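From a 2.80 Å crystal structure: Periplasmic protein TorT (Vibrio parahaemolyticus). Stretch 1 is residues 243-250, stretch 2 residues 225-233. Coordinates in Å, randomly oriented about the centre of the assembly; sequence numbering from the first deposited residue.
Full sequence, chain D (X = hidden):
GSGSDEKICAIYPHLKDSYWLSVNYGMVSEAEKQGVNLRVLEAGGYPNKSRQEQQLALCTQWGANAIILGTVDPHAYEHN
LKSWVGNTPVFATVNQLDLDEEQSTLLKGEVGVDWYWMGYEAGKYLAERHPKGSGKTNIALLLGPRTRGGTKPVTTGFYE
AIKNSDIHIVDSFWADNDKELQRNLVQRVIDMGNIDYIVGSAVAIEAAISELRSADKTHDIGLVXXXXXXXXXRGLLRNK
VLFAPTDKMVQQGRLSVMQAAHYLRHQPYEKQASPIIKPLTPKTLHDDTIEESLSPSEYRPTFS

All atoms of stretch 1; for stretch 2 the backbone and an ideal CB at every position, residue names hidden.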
# COMPACT_ATOMS: atom_id res chain seq x y z
N PHE D 243 -15.18 33.78 -10.24
CA PHE D 243 -15.57 33.46 -11.61
C PHE D 243 -15.27 32.00 -11.98
O PHE D 243 -14.74 31.24 -11.17
CB PHE D 243 -14.85 34.42 -12.55
CG PHE D 243 -15.15 34.19 -13.99
CD1 PHE D 243 -16.46 34.13 -14.44
CD2 PHE D 243 -14.12 34.02 -14.90
CE1 PHE D 243 -16.74 33.87 -15.77
CE2 PHE D 243 -14.38 33.76 -16.24
CZ PHE D 243 -15.70 33.70 -16.68
N ALA D 244 -15.62 31.62 -13.21
CA ALA D 244 -15.40 30.27 -13.72
C ALA D 244 -16.14 30.05 -15.04
O ALA D 244 -17.37 29.98 -15.08
CB ALA D 244 -15.84 29.23 -12.71
N PRO D 245 -15.39 29.94 -16.16
CA PRO D 245 -16.03 29.72 -17.45
C PRO D 245 -16.44 28.26 -17.59
O PRO D 245 -15.60 27.37 -17.46
CB PRO D 245 -14.93 30.08 -18.44
CG PRO D 245 -13.70 29.64 -17.72
CD PRO D 245 -13.95 30.19 -16.33
N THR D 246 -17.72 27.99 -17.86
CA THR D 246 -18.19 26.62 -18.03
C THR D 246 -18.27 26.26 -19.51
O THR D 246 -18.96 26.95 -20.27
CB THR D 246 -19.58 26.43 -17.44
OG1 THR D 246 -20.04 25.10 -17.71
CG2 THR D 246 -20.54 27.41 -18.07
N ASP D 247 -17.58 25.20 -19.91
CA ASP D 247 -17.60 24.76 -21.30
C ASP D 247 -18.60 23.63 -21.48
O ASP D 247 -18.45 22.77 -22.34
CB ASP D 247 -16.18 24.36 -21.78
CG ASP D 247 -15.73 22.98 -21.26
OD1 ASP D 247 -16.29 22.47 -20.27
OD2 ASP D 247 -14.79 22.42 -21.87
N LYS D 248 -19.62 23.66 -20.62
CA LYS D 248 -20.70 22.69 -20.63
C LYS D 248 -20.23 21.32 -21.06
O LYS D 248 -20.12 21.03 -22.25
CB LYS D 248 -21.82 23.18 -21.57
CG LYS D 248 -22.49 24.46 -21.10
CD LYS D 248 -23.30 25.10 -22.21
CE LYS D 248 -23.40 26.60 -21.98
NZ LYS D 248 -23.54 27.37 -23.25
N MET D 249 -19.97 20.48 -20.07
CA MET D 249 -19.49 19.12 -20.29
C MET D 249 -20.60 18.12 -20.64
O MET D 249 -20.54 17.45 -21.68
CB MET D 249 -18.73 18.63 -19.04
CG MET D 249 -17.59 19.52 -18.59
SD MET D 249 -18.03 20.66 -17.27
CE MET D 249 -17.01 22.05 -17.67
N VAL D 250 -21.59 18.01 -19.76
CA VAL D 250 -22.71 17.11 -19.99
C VAL D 250 -23.17 17.21 -21.44
O VAL D 250 -23.43 16.20 -22.08
CB VAL D 250 -23.91 17.43 -19.09
CG1 VAL D 250 -25.09 16.57 -19.48
CG2 VAL D 250 -23.55 17.20 -17.63
N UNK D 225 -11.39 30.24 -11.48
CA UNK D 225 -11.18 28.95 -12.15
C UNK D 225 -10.97 29.11 -13.66
O UNK D 225 -11.41 30.10 -14.24
CB UNK D 225 -12.37 28.03 -11.89
N UNK D 226 -10.32 28.14 -14.29
CA UNK D 226 -10.12 28.19 -15.74
C UNK D 226 -11.11 27.24 -16.41
O UNK D 226 -11.16 27.12 -17.64
CB UNK D 226 -8.68 27.83 -16.11
N UNK D 227 -11.90 26.55 -15.58
CA UNK D 227 -12.96 25.64 -16.04
C UNK D 227 -13.82 25.26 -14.84
O UNK D 227 -13.50 25.64 -13.72
CB UNK D 227 -12.38 24.39 -16.71
N UNK D 228 -14.91 24.53 -15.06
CA UNK D 228 -15.80 24.19 -13.96
C UNK D 228 -15.77 22.74 -13.51
O UNK D 228 -15.41 21.85 -14.28
CB UNK D 228 -17.23 24.55 -14.36
N UNK D 229 -16.17 22.52 -12.26
CA UNK D 229 -16.23 21.19 -11.67
C UNK D 229 -17.21 21.25 -10.51
O UNK D 229 -17.52 22.33 -10.02
CB UNK D 229 -14.85 20.71 -11.21
N UNK D 230 -17.71 20.11 -10.07
CA UNK D 230 -18.68 20.11 -8.98
C UNK D 230 -18.17 20.83 -7.74
O UNK D 230 -18.95 21.22 -6.88
CB UNK D 230 -19.06 18.67 -8.62
N UNK D 231 -16.85 20.99 -7.65
CA UNK D 231 -16.30 21.65 -6.48
C UNK D 231 -16.25 23.14 -6.70
O UNK D 231 -16.65 23.92 -5.82
CB UNK D 231 -14.91 21.11 -6.15
N UNK D 232 -15.74 23.54 -7.86
CA UNK D 232 -15.65 24.96 -8.21
C UNK D 232 -17.06 25.55 -8.29
O UNK D 232 -17.25 26.73 -8.05
CB UNK D 232 -14.91 25.15 -9.53
N UNK D 233 -18.04 24.71 -8.61
CA UNK D 233 -19.43 25.15 -8.67
C UNK D 233 -19.91 25.48 -7.26
O UNK D 233 -20.33 26.60 -7.00
CB UNK D 233 -20.32 24.08 -9.31

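Position 225 lies beside the start of stretch 1. Its phi/psi of -79/157 is extended, and its CA-to-CB bond points sideways, with the ideal CB 3.8 Å from Ala 244 CB and 4.1 Å from Phe 243 O. A side chain that stays small near that methyl would suit it, whether alanine, serine, threonine or valine. The deposited residue is Ser 225. Its CB packs 3.7 Å from Ala 244 CB, and its hydroxyl turns along its own stretch: OG donates a hydrogen bond to the backbone O of residue 227, 2.9 Å away, which ties the two residues together. The backbone also carries contact here, since Pro 245 CD lies 3.3 Å from Ser 225 O.

At position 226 the CA-to-CB bond points away, and the ideal CB has nothing of stretch 1 within 5.5 Å. Stretch 1 therefore sets little preference, and many residues would fit. Val 226 is found; it meets stretch 1 through its backbone, where its O is 3.6 Å from Pro 245 CG.

Position 227 is fully extended (-169/174) and also points its CB away, although the ideal CB is only 4.5 Å from Pro 245 O. Because that carbonyl faces the backbone, almost any residue with a CB directed outward could be accepted, including a large aromatic one. It is Tyr 227, with chi1 at 68° (p), and each ring atom lies farther from Pro 245 O than CB does. The CA approaches Pro 245 O at 3.5 Å with an angle of 151° at the hydrogen, a CA-H...O contact. No conventional hydrogen bond joins the two stretches; the approach here consists of this weak contact and van der Waals packing.

Position 228 points its CB toward stretch 1, and the ideal CB sits 4.2 Å from Met 249 CE and 4.3 Å from Thr 246 CB. The methionine methyl offers an apolar surface, with Thr 246 OG1 and Pro 245 O also nearby, so leucine, isoleucine, valine or methionine would be reasonable. Leu 228 has the largest area covered by stretch 1 of any residue in its stretch. Its CB lies 4.2 Å from Met 249 CE, while CD2 reaches to 4.0 Å from Thr 246 OG1.

Position 229 points away and immediately precedes a helix, so serine, threonine, aspartate or asparagine would suit it as an N-cap. Ser 229 fills that role: its OG accepts a capping bond from the N of residue 232 at 3.3 Å.

Positions 230 and 231 are helical and out of reach, so stretch 1 sets no preference and most helix-compatible residues would suit either; they are His 230 and Gly 231.

Position 232 points its CB toward stretch 1, 5.3 Å short of Ala 244 CB. A modest apolar side chain, valine, isoleucine or leucine, could close that gap. Val 232 does so, its CG1 resting 3.9 Å from Ala 244 CB.

Position 233 points sideways without contact, so many residues would serve. It is Tyr 233, whose N donates to Ser 229 O at 2.8 Å.

Stretch 2 225-233: SVYLSHGVY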
# COMPACT_ATOMS: atom_id res chain seq x y z
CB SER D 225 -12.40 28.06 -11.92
OG SER D 225 -12.04 26.77 -11.46
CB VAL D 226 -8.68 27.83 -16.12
CG1 VAL D 226 -8.46 28.02 -17.62
CG2 VAL D 226 -7.72 28.71 -15.36
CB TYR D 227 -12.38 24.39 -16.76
CG TYR D 227 -11.61 23.40 -15.92
CD1 TYR D 227 -12.26 22.34 -15.27
CD2 TYR D 227 -10.21 23.50 -15.78
CE1 TYR D 227 -11.55 21.41 -14.52
CE2 TYR D 227 -9.50 22.57 -15.03
CZ TYR D 227 -10.17 21.53 -14.39
OH TYR D 227 -9.49 20.64 -13.57
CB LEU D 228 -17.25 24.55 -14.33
CG LEU D 228 -18.29 24.25 -13.24
CD1 LEU D 228 -18.23 25.31 -12.17
CD2 LEU D 228 -19.65 24.19 -13.85
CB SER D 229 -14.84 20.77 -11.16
OG SER D 229 -14.35 21.62 -10.14
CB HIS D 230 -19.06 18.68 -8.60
CG HIS D 230 -19.69 17.90 -9.71
ND1 HIS D 230 -20.92 17.27 -9.58
CD2 HIS D 230 -19.27 17.64 -10.97
CE1 HIS D 230 -21.22 16.65 -10.71
NE2 HIS D 230 -20.23 16.86 -11.57
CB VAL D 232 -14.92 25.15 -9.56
CG1 VAL D 232 -14.97 26.61 -9.99
CG2 VAL D 232 -13.47 24.71 -9.42
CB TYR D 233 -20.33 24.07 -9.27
CG TYR D 233 -21.81 24.38 -9.14
CD1 TYR D 233 -22.42 25.37 -9.93
CD2 TYR D 233 -22.60 23.69 -8.22
CE1 TYR D 233 -23.79 25.67 -9.78
CE2 TYR D 233 -23.95 23.97 -8.07
CZ TYR D 233 -24.54 24.95 -8.85
OH TYR D 233 -25.89 25.20 -8.67
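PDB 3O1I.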